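Local coordinates for protein prenylcyclase (Actinoplanes teichomyceticus, PDB 6IJ1) that probably acts on a prenyl substrate as a cyclase or transferase, within an alpha-alpha barrel like that of class II terpene cyclases, at residues A270-L275 with Q335-A340. Sequence-based numbering, arbitrary orientation.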
ATOM      1  N   ALA A 270      11.430 -15.494 -12.372  1.00 15.85           N
ATOM      2  CA  ALA A 270      10.725 -16.628 -11.737  1.00 14.15           C
ATOM      3  C   ALA A 270       9.430 -16.147 -11.073  1.00 16.53           C
ATOM      4  O   ALA A 270       8.405 -16.814 -11.238  1.00 16.79           O
ATOM      5  CB  ALA A 270      11.632 -17.326 -10.758  1.00 16.05           C
ATOM      6  N   ALA A 271       9.494 -15.031 -10.347  1.00 14.38           N
ATOM      7  CA  ALA A 271       8.296 -14.509  -9.656  1.00 14.49           C
ATOM      8  C   ALA A 271       7.258 -14.070 -10.686  1.00 14.50           C
ATOM      9  O   ALA A 271       6.086 -14.323 -10.482  1.00 15.14           O
ATOM     10  CB  ALA A 271       8.682 -13.383  -8.729  1.00 15.22           C
ATOM     11  N   ALA A 272       7.700 -13.444 -11.773  1.00 15.42           N
ATOM     12  CA  ALA A 272       6.745 -13.012 -12.818  1.00 13.57           C
ATOM     13  C   ALA A 272       6.071 -14.244 -13.433  1.00 16.34           C
ATOM     14  O   ALA A 272       4.885 -14.173 -13.718  1.00 17.27           O
ATOM     15  CB  ALA A 272       7.441 -12.178 -13.865  1.00 16.01           C
ATOM     16  N   GLY A 273       6.837 -15.314 -13.646  1.00 16.13           N
ATOM     17  CA  GLY A 273       6.276 -16.554 -14.207  1.00 16.30           C
ATOM     18  C   GLY A 273       5.269 -17.171 -13.254  1.00 16.50           C
ATOM     19  O   GLY A 273       4.226 -17.619 -13.715  1.00 16.72           O
ATOM     20  N   TRP A 274       5.603 -17.223 -11.967  1.00 15.05           N
ATOM     21  CA  TRP A 274       4.642 -17.747 -10.987  1.00 15.53           C
ATOM     22  C   TRP A 274       3.350 -16.928 -11.013  1.00 15.65           C
ATOM     23  O   TRP A 274       2.232 -17.478 -11.080  1.00 15.48           O
ATOM     24  CB  TRP A 274       5.242 -17.798  -9.572  1.00 16.00           C
ATOM     25  CG  TRP A 274       4.354 -18.526  -8.569  1.00 15.32           C
ATOM     26  CD1 TRP A 274       4.433 -19.842  -8.234  1.00 16.76           C
ATOM     27  CD2 TRP A 274       3.228 -17.977  -7.852  1.00 16.58           C
ATOM     28  NE1 TRP A 274       3.436 -20.146  -7.301  1.00 17.38           N
ATOM     29  CE2 TRP A 274       2.689 -19.011  -7.087  1.00 14.88           C
ATOM     30  CE3 TRP A 274       2.630 -16.704  -7.801  1.00 16.64           C
ATOM     31  CZ2 TRP A 274       1.575 -18.820  -6.255  1.00 15.62           C
ATOM     32  CZ3 TRP A 274       1.538 -16.509  -6.935  1.00 17.54           C
ATOM     33  CH2 TRP A 274       1.011 -17.564  -6.213  1.00 16.19           C
ATOM     34  N   LEU A 275       3.459 -15.587 -10.980  1.00 15.19           N
ATOM     35  CA  LEU A 275       2.257 -14.758 -11.068  1.00 15.08           C
ATOM     36  C   LEU A 275       1.481 -15.017 -12.345  1.00 16.23           C
ATOM     37  O   LEU A 275       0.245 -15.116 -12.299  1.00 16.88           O
ATOM     38  CB  LEU A 275       2.623 -13.246 -10.946  1.00 15.04           C
ATOM     39  CG  LEU A 275       3.140 -12.909  -9.565  1.00 13.85           C
ATOM     40  CD1 LEU A 275       3.911 -11.548  -9.584  1.00 17.95           C
ATOM     41  CD2 LEU A 275       2.032 -12.886  -8.534  1.00 14.53           C
ATOM     42  N   GLN A 335       1.169  -4.023 -10.836  1.00 15.73           N
ATOM     43  CA  GLN A 335       2.335  -3.133 -10.683  1.00 15.94           C
ATOM     44  C   GLN A 335       3.626  -3.935 -10.770  1.00 16.75           C
ATOM     45  O   GLN A 335       4.602  -3.515 -11.437  1.00 16.75           O
ATOM     46  CB  GLN A 335       2.192  -2.373  -9.347  1.00 16.27           C
ATOM     47  CG  GLN A 335       3.354  -1.378  -9.051  1.00 17.49           C
ATOM     48  CD  GLN A 335       3.184  -0.118  -9.808  1.00 24.80           C
ATOM     49  OE1 GLN A 335       2.179   0.571  -9.654  1.00 22.94           O
ATOM     50  NE2 GLN A 335       4.133   0.200 -10.657  1.00 28.07           N
ATOM     51  N   ALA A 336       3.665  -5.116 -10.158  1.00 15.38           N
ATOM     52  CA  ALA A 336       4.865  -5.945 -10.241  1.00 15.35           C
ATOM     53  C   ALA A 336       5.109  -6.429 -11.658  1.00 16.93           C
ATOM     54  O   ALA A 336       6.265  -6.515 -12.082  1.00 17.34           O
ATOM     55  CB  ALA A 336       4.698  -7.147  -9.292  1.00 16.38           C
ATOM     56  N   LEU A 337       4.057  -6.830 -12.362  1.00 15.75           N
ATOM     57  CA  LEU A 337       4.278  -7.357 -13.730  1.00 15.97           C
ATOM     58  C   LEU A 337       4.827  -6.247 -14.629  1.00 19.41           C
ATOM     59  O   LEU A 337       5.688  -6.537 -15.451  1.00 21.90           O
ATOM     60  CB  LEU A 337       2.983  -7.972 -14.258  1.00 16.91           C
ATOM     61  CG  LEU A 337       2.621  -9.303 -13.606  1.00 18.76           C
ATOM     62  CD1 LEU A 337       1.312  -9.836 -14.154  1.00 20.09           C
ATOM     63  CD2 LEU A 337       3.732 -10.320 -13.791  1.00 21.14           C
ATOM     64  N   ARG A 338       4.355  -5.022 -14.442  1.00 17.25           N
ATOM     65  CA  ARG A 338       4.865  -3.887 -15.245  1.00 20.48           C
ATOM     66  C   ARG A 338       6.354  -3.707 -14.936  1.00 23.05           C
ATOM     67  O   ARG A 338       7.123  -3.509 -15.865  1.00 23.18           O
ATOM     68  CB  ARG A 338       4.047  -2.633 -14.945  1.00 23.98           C
ATOM     69  CG  ARG A 338       4.618  -1.361 -15.547  1.00 29.96           C
ATOM     70  CD  ARG A 338       4.065  -1.129 -16.932  1.00 41.73           C
ATOM     71  NE  ARG A 338       4.367  -2.169 -17.897  1.00 52.75           N
ATOM     72  CZ  ARG A 338       4.797  -1.932 -19.129  1.00 55.28           C
ATOM     73  NH1 ARG A 338       4.968  -0.687 -19.531  1.00 53.46           N
ATOM     74  NH2 ARG A 338       5.066  -2.938 -19.943  1.00 53.48           N
ATOM     75  N   THR A 339       6.722  -3.794 -13.661  1.00 19.70           N
ATOM     76  CA  THR A 339       8.135  -3.650 -13.234  1.00 19.43           C
ATOM     77  C   THR A 339       8.987  -4.760 -13.857  1.00 26.28           C
ATOM     78  O   THR A 339      10.105  -4.479 -14.270  1.00 26.87           O
ATOM     79  CB  THR A 339       8.222  -3.696 -11.708  1.00 23.75           C
ATOM     80  OG1 THR A 339       7.509  -2.560 -11.238  1.00 26.82           O
ATOM     81  CG2 THR A 339       9.641  -3.663 -11.193  1.00 24.92           C
ATOM     82  N   ALA A 340       8.473  -5.985 -13.897  1.00 22.04           N
ATOM     83  CA  ALA A 340       9.254  -7.099 -14.478  1.00 23.69           C
ATOM     84  C   ALA A 340       9.488  -6.844 -15.970  1.00 30.06           C
ATOM     85  O   ALA A 340      10.600  -7.088 -16.430  1.00 34.04           O
ATOM     86  CB  ALA A 340       8.544  -8.406 -14.248  1.00 23.37           C
TER
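The helical turns 270-275 and 335-340 pack with their axes 10.1 Å apart at closest approach and their N-to-C directions 136° apart, steeply inclined but broadly antiparallel, and the CA atoms of Ala272 and Leu337 come nearest, 6.2 Å apart. The side chains meet through apolar groups alone, and no hydrogen bond crosses between the segments. Leu337 reaches over with one branch: its CG lies beside the backbone N, anti to the carbonyl carbon (chi1 -73°), and from there CD2 lies against Ala272 and Leu275, one turn apart on the other helix. This methyl lies 4.1 Å from Ala272 CB and 4.2 Å from Leu275 CB, and it also rests 4.0 Å from Ala272 O, a carbonyl that accepts a hydrogen bond from Thr276 OG1. One turn beyond Leu337, the methyl groups of Ala272 and Ala340 meet directly, CB to CB at 3.9 Å. Near the start of 335-340, Leu275 CD1 stands 4.5 Å from Ala336 CB, a more distant contact. The contact thus pairs helix 265-278, in the outer ring, with the C-terminal helix 327-341, in the inner ring, consistent with an alpha-alpha barrel. Helix 10-23 touches Leu337 and Ala272, while helix 246-256 touches Ala336 and Ala271.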